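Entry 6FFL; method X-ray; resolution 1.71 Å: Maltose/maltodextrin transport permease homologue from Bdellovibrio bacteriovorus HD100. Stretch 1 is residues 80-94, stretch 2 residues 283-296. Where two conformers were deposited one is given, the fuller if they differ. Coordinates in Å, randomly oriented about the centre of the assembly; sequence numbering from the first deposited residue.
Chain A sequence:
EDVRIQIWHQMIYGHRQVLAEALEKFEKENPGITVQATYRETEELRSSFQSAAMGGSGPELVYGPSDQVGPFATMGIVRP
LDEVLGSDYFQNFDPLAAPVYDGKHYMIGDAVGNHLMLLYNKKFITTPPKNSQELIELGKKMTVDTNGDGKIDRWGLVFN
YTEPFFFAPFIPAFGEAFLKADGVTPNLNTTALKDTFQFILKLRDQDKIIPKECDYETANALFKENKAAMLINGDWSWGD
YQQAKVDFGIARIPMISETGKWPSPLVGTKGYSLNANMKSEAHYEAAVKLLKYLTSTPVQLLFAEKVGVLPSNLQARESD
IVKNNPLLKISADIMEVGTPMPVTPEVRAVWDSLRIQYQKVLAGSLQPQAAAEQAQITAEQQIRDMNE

Stretch 1 (80-94) PLDEVLGSDYFQNFD
Stretch 2, residues 283-296: HYEAAVKLLKYLTS

Stretch 2 enters as a helix already under way at His283 and runs on through Tyr293 with phi/psi near -65/-42, its i to i-4 bonds typified by Val288 N to Tyr284 O at 3.0 Å and Leu294 N to Leu290 O at 2.8 Å. Leu294 follows at -74/-12 and Thr295 at -105/3. Against it lies a short helical turn that closes at Leu85, held by Leu85 N to Leu81 O and Gly86 N to Asp82 O, both 2.8 Å. Gly86 leaves that turn at phi/psi 88/155, where a CB would jam against the preceding carbonyl O. A weakly bonded helical segment, about 87-90, follows, then a type I turn from Phe90 to Phe93. The two chains advance in the same sense: Val84 CA is 7.8 Å from Val288 CA, Leu85 CA 8.3 Å from Lys292 CA, and Phe93 CA 9.9 Å from Thr295 CA.

Apolar packing carries the first half of the contact. Val84 (t) points toward stretch 2; its CG1 meets Val288 CG2 at 3.8 Å, Val288 also being t, while its CG2 lies 3.3 Å from Tyr284 OH, at the edge of that ring. Tyr284 is t, chi2 76°. Leu81 and Leu85, both m,t, start sideways and bring their ends nearer: Leu81 CD2 and Leu85 CD1 reach Leu291 CD2 at 4.2 and 4.1 Å. Leu291 (t,p) thus serves two leucines one helical turn apart. Leu85 CD2 also touches Lys292 CE at 3.8 Å, using the aliphatic part of an extended m,t,t,t lysine.

The polar part centres on Thr295 (p). Tyr89 (t, chi2 -94°) points toward stretch 2, and its OH donates to Thr295 OG1 at 2.7 Å. That hydroxyl in turn donates to Leu291 O, OG1 to O 2.9 Å, so the chain of bonds ends on the helix backbone. Phe93 (m, chi2 -92°) sets its ring edge by the same residue, CE1 3.9 Å from Thr295 O.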

# COMPACT_ATOMS: atom_id res chain seq x y z
N PRO A 80 14.14 -17.44 -6.00
CA PRO A 80 14.26 -17.50 -4.54
C PRO A 80 15.54 -16.81 -4.12
O PRO A 80 16.58 -16.97 -4.77
CB PRO A 80 14.32 -19.01 -4.24
CG PRO A 80 13.87 -19.69 -5.50
CD PRO A 80 14.21 -18.77 -6.63
N LEU A 81 15.46 -16.01 -3.05
CA LEU A 81 16.60 -15.21 -2.61
C LEU A 81 17.43 -15.89 -1.53
O LEU A 81 18.52 -15.40 -1.21
CB LEU A 81 16.12 -13.85 -2.10
CG LEU A 81 15.44 -13.01 -3.17
CD1 LEU A 81 14.92 -11.71 -2.59
CD2 LEU A 81 16.39 -12.77 -4.34
N ASP A 82 16.94 -16.99 -0.97
CA ASP A 82 17.61 -17.63 0.16
C ASP A 82 19.05 -18.00 -0.17
O ASP A 82 19.96 -17.73 0.62
CB ASP A 82 16.80 -18.86 0.57
CG ASP A 82 15.37 -18.50 0.93
OD1 ASP A 82 14.51 -18.43 0.02
OD2 ASP A 82 15.13 -18.25 2.13
N GLU A 83 19.27 -18.62 -1.32
CA GLU A 83 20.62 -18.99 -1.72
C GLU A 83 21.41 -17.79 -2.23
O GLU A 83 22.64 -17.77 -2.13
CB GLU A 83 20.57 -20.08 -2.79
CG GLU A 83 19.50 -21.17 -2.56
CD GLU A 83 18.09 -20.74 -2.96
OE1 GLU A 83 17.92 -19.60 -3.44
OE2 GLU A 83 17.15 -21.55 -2.79
N VAL A 84 20.71 -16.78 -2.76
CA VAL A 84 21.37 -15.59 -3.28
C VAL A 84 21.99 -14.77 -2.15
O VAL A 84 23.15 -14.37 -2.21
CB VAL A 84 20.38 -14.75 -4.10
CG1 VAL A 84 21.01 -13.42 -4.51
CG2 VAL A 84 19.89 -15.53 -5.32
N LEU A 85 21.20 -14.51 -1.10
CA LEU A 85 21.62 -13.62 -0.02
C LEU A 85 22.05 -14.35 1.25
O LEU A 85 22.72 -13.74 2.09
CB LEU A 85 20.48 -12.65 0.32
CG LEU A 85 20.03 -11.79 -0.87
CD1 LEU A 85 18.79 -10.98 -0.53
CD2 LEU A 85 21.16 -10.88 -1.34
N GLY A 86 21.70 -15.62 1.41
CA GLY A 86 22.03 -16.35 2.63
C GLY A 86 20.97 -16.19 3.71
O GLY A 86 20.23 -15.21 3.76
N SER A 87 20.92 -17.19 4.60
CA SER A 87 19.92 -17.18 5.67
C SER A 87 20.23 -16.13 6.73
O SER A 87 19.32 -15.48 7.26
CB SER A 87 19.82 -18.57 6.30
OG SER A 87 19.51 -18.48 7.68
N ASP A 88 21.51 -15.96 7.08
CA ASP A 88 21.87 -14.92 8.04
C ASP A 88 21.46 -13.53 7.56
O ASP A 88 21.32 -12.61 8.37
CB ASP A 88 23.36 -14.97 8.33
CG ASP A 88 23.74 -16.14 9.22
OD1 ASP A 88 22.88 -16.62 9.99
OD2 ASP A 88 24.91 -16.59 9.14
N TYR A 89 21.26 -13.35 6.25
CA TYR A 89 20.79 -12.08 5.74
C TYR A 89 19.40 -11.75 6.28
O TYR A 89 19.17 -10.65 6.80
CB TYR A 89 20.80 -12.10 4.21
CG TYR A 89 20.26 -10.86 3.56
CD1 TYR A 89 18.92 -10.77 3.18
CD2 TYR A 89 21.08 -9.76 3.30
CE1 TYR A 89 18.41 -9.64 2.59
CE2 TYR A 89 20.58 -8.61 2.71
CZ TYR A 89 19.24 -8.56 2.36
OH TYR A 89 18.73 -7.43 1.76
N PHE A 90 18.46 -12.69 6.16
CA PHE A 90 17.07 -12.35 6.42
C PHE A 90 16.78 -12.15 7.91
O PHE A 90 15.84 -11.41 8.24
CB PHE A 90 16.15 -13.43 5.83
CG PHE A 90 16.04 -13.33 4.33
CD1 PHE A 90 15.24 -12.35 3.76
CD2 PHE A 90 16.77 -14.16 3.51
CE1 PHE A 90 15.15 -12.22 2.39
CE2 PHE A 90 16.69 -14.04 2.12
CZ PHE A 90 15.88 -13.06 1.57
N GLN A 91 17.56 -12.75 8.80
CA GLN A 91 17.33 -12.55 10.23
C GLN A 91 17.65 -11.13 10.67
O GLN A 91 17.28 -10.76 11.80
CB GLN A 91 18.16 -13.55 11.06
CG GLN A 91 19.62 -13.66 10.65
CD GLN A 91 20.47 -14.48 11.61
OE1 GLN A 91 21.04 -13.95 12.57
NE2 GLN A 91 20.57 -15.78 11.35
N ASN A 92 18.29 -10.32 9.83
CA ASN A 92 18.62 -8.94 10.18
C ASN A 92 17.48 -7.98 9.89
O ASN A 92 17.61 -6.78 10.17
CB ASN A 92 19.87 -8.48 9.43
CG ASN A 92 21.11 -9.27 9.81
OD1 ASN A 92 21.99 -9.48 8.97
ND2 ASN A 92 21.18 -9.71 11.06
N PHE A 93 16.37 -8.48 9.34
CA PHE A 93 15.24 -7.64 8.94
C PHE A 93 13.97 -8.10 9.64
O PHE A 93 13.80 -9.28 9.95
CB PHE A 93 15.05 -7.69 7.41
CG PHE A 93 16.28 -7.28 6.64
CD1 PHE A 93 16.47 -5.96 6.26
CD2 PHE A 93 17.26 -8.21 6.32
CE1 PHE A 93 17.62 -5.58 5.56
CE2 PHE A 93 18.40 -7.83 5.62
CZ PHE A 93 18.58 -6.52 5.24
N ASP A 94 13.10 -7.13 9.92
CA ASP A 94 11.72 -7.40 10.30
C ASP A 94 11.13 -8.45 9.36
O ASP A 94 11.19 -8.28 8.13
CB ASP A 94 10.92 -6.10 10.19
CG ASP A 94 9.52 -6.19 10.80
OD1 ASP A 94 8.89 -7.27 10.79
OD2 ASP A 94 9.03 -5.14 11.28
N HIS A 283 25.02 -9.43 -15.91
CA HIS A 283 23.78 -8.76 -15.52
C HIS A 283 23.30 -9.26 -14.17
O HIS A 283 22.86 -8.47 -13.32
CB HIS A 283 22.70 -8.98 -16.59
CG HIS A 283 22.91 -8.20 -17.84
ND1 HIS A 283 23.80 -8.59 -18.82
CD2 HIS A 283 22.35 -7.05 -18.28
CE1 HIS A 283 23.78 -7.71 -19.81
NE2 HIS A 283 22.91 -6.77 -19.51
N TYR A 284 23.39 -10.57 -13.94
CA TYR A 284 22.97 -11.16 -12.67
C TYR A 284 23.80 -10.64 -11.51
O TYR A 284 23.26 -10.24 -10.47
CB TYR A 284 23.06 -12.69 -12.75
CG TYR A 284 22.81 -13.37 -11.43
CD1 TYR A 284 21.52 -13.47 -10.91
CD2 TYR A 284 23.87 -13.88 -10.68
CE1 TYR A 284 21.28 -14.09 -9.70
CE2 TYR A 284 23.63 -14.49 -9.45
CZ TYR A 284 22.34 -14.59 -8.97
OH TYR A 284 22.09 -15.20 -7.76
N GLU A 285 25.13 -10.67 -11.65
CA GLU A 285 26.00 -10.19 -10.58
C GLU A 285 25.75 -8.72 -10.29
O GLU A 285 25.76 -8.30 -9.13
CB GLU A 285 27.47 -10.42 -10.96
CG GLU A 285 27.82 -11.88 -11.23
CD GLU A 285 29.28 -12.07 -11.60
OE1 GLU A 285 30.11 -12.24 -10.69
OE2 GLU A 285 29.60 -12.06 -12.81
N ALA A 286 25.52 -7.92 -11.33
CA ALA A 286 25.23 -6.50 -11.13
C ALA A 286 23.89 -6.32 -10.42
O ALA A 286 23.75 -5.44 -9.56
CB ALA A 286 25.24 -5.76 -12.46
N ALA A 287 22.89 -7.13 -10.78
CA ALA A 287 21.58 -7.02 -10.13
C ALA A 287 21.67 -7.37 -8.65
O ALA A 287 21.01 -6.74 -7.82
CB ALA A 287 20.57 -7.92 -10.85
N VAL A 288 22.47 -8.38 -8.31
CA VAL A 288 22.61 -8.76 -6.91
C VAL A 288 23.31 -7.66 -6.13
O VAL A 288 22.91 -7.33 -5.01
CB VAL A 288 23.33 -10.12 -6.81
CG1 VAL A 288 23.76 -10.41 -5.39
CG2 VAL A 288 22.41 -11.22 -7.31
N LYS A 289 24.35 -7.05 -6.72
CA LYS A 289 25.01 -5.92 -6.08
C LYS A 289 24.03 -4.78 -5.82
O LYS A 289 24.00 -4.20 -4.73
CB LYS A 289 26.17 -5.42 -6.93
CG LYS A 289 27.39 -6.30 -6.91
CD LYS A 289 28.48 -5.72 -7.79
CE LYS A 289 29.86 -5.96 -7.20
NZ LYS A 289 30.88 -6.04 -8.28
N LEU A 290 23.19 -4.46 -6.81
CA LEU A 290 22.23 -3.38 -6.65
C LEU A 290 21.19 -3.72 -5.59
O LEU A 290 20.82 -2.85 -4.79
CB LEU A 290 21.57 -3.07 -7.99
CG LEU A 290 20.62 -1.87 -7.97
CD1 LEU A 290 21.39 -0.61 -7.58
CD2 LEU A 290 19.96 -1.70 -9.33
N LEU A 291 20.71 -4.96 -5.58
CA LEU A 291 19.75 -5.41 -4.58
C LEU A 291 20.31 -5.27 -3.16
O LEU A 291 19.61 -4.82 -2.25
CB LEU A 291 19.37 -6.87 -4.85
CG LEU A 291 18.59 -7.62 -3.78
CD1 LEU A 291 17.26 -6.99 -3.63
CD2 LEU A 291 18.45 -9.10 -4.14
N LYS A 292 21.56 -5.69 -2.96
CA LYS A 292 22.17 -5.54 -1.64
C LYS A 292 22.34 -4.07 -1.28
O LYS A 292 22.13 -3.69 -0.12
CB LYS A 292 23.52 -6.26 -1.62
CG LYS A 292 23.43 -7.80 -1.73
CD LYS A 292 24.85 -8.39 -1.79
CE LYS A 292 24.85 -9.91 -1.77
NZ LYS A 292 26.22 -10.47 -2.02
N TYR A 293 22.72 -3.24 -2.25
CA TYR A 293 22.88 -1.81 -1.96
C TYR A 293 21.55 -1.15 -1.60
O TYR A 293 21.47 -0.37 -0.64
CB TYR A 293 23.51 -1.11 -3.16
CG TYR A 293 23.58 0.39 -3.01
CD1 TYR A 293 24.48 0.97 -2.12
CD2 TYR A 293 22.76 1.22 -3.75
CE1 TYR A 293 24.54 2.34 -1.96
CE2 TYR A 293 22.82 2.59 -3.61
CZ TYR A 293 23.71 3.15 -2.71
OH TYR A 293 23.78 4.51 -2.57
N LEU A 294 20.49 -1.43 -2.37
CA LEU A 294 19.23 -0.73 -2.15
C LEU A 294 18.51 -1.19 -0.89
O LEU A 294 17.57 -0.53 -0.46
CB LEU A 294 18.30 -0.89 -3.36
CG LEU A 294 18.77 -0.19 -4.64
CD1 LEU A 294 17.87 -0.53 -5.82
CD2 LEU A 294 18.86 1.33 -4.43
N THR A 295 18.95 -2.30 -0.29
CA THR A 295 18.43 -2.72 1.00
C THR A 295 19.43 -2.47 2.12
O THR A 295 19.14 -2.81 3.27
CB THR A 295 18.04 -4.21 0.96
OG1 THR A 295 19.17 -5.00 0.59
CG2 THR A 295 16.89 -4.46 -0.04
N SER A 296 20.58 -1.86 1.82
CA SER A 296 21.58 -1.60 2.84
C SER A 296 21.11 -0.50 3.78
O SER A 296 20.25 0.32 3.44
CB SER A 296 22.93 -1.22 2.21
OG SER A 296 22.93 0.07 1.62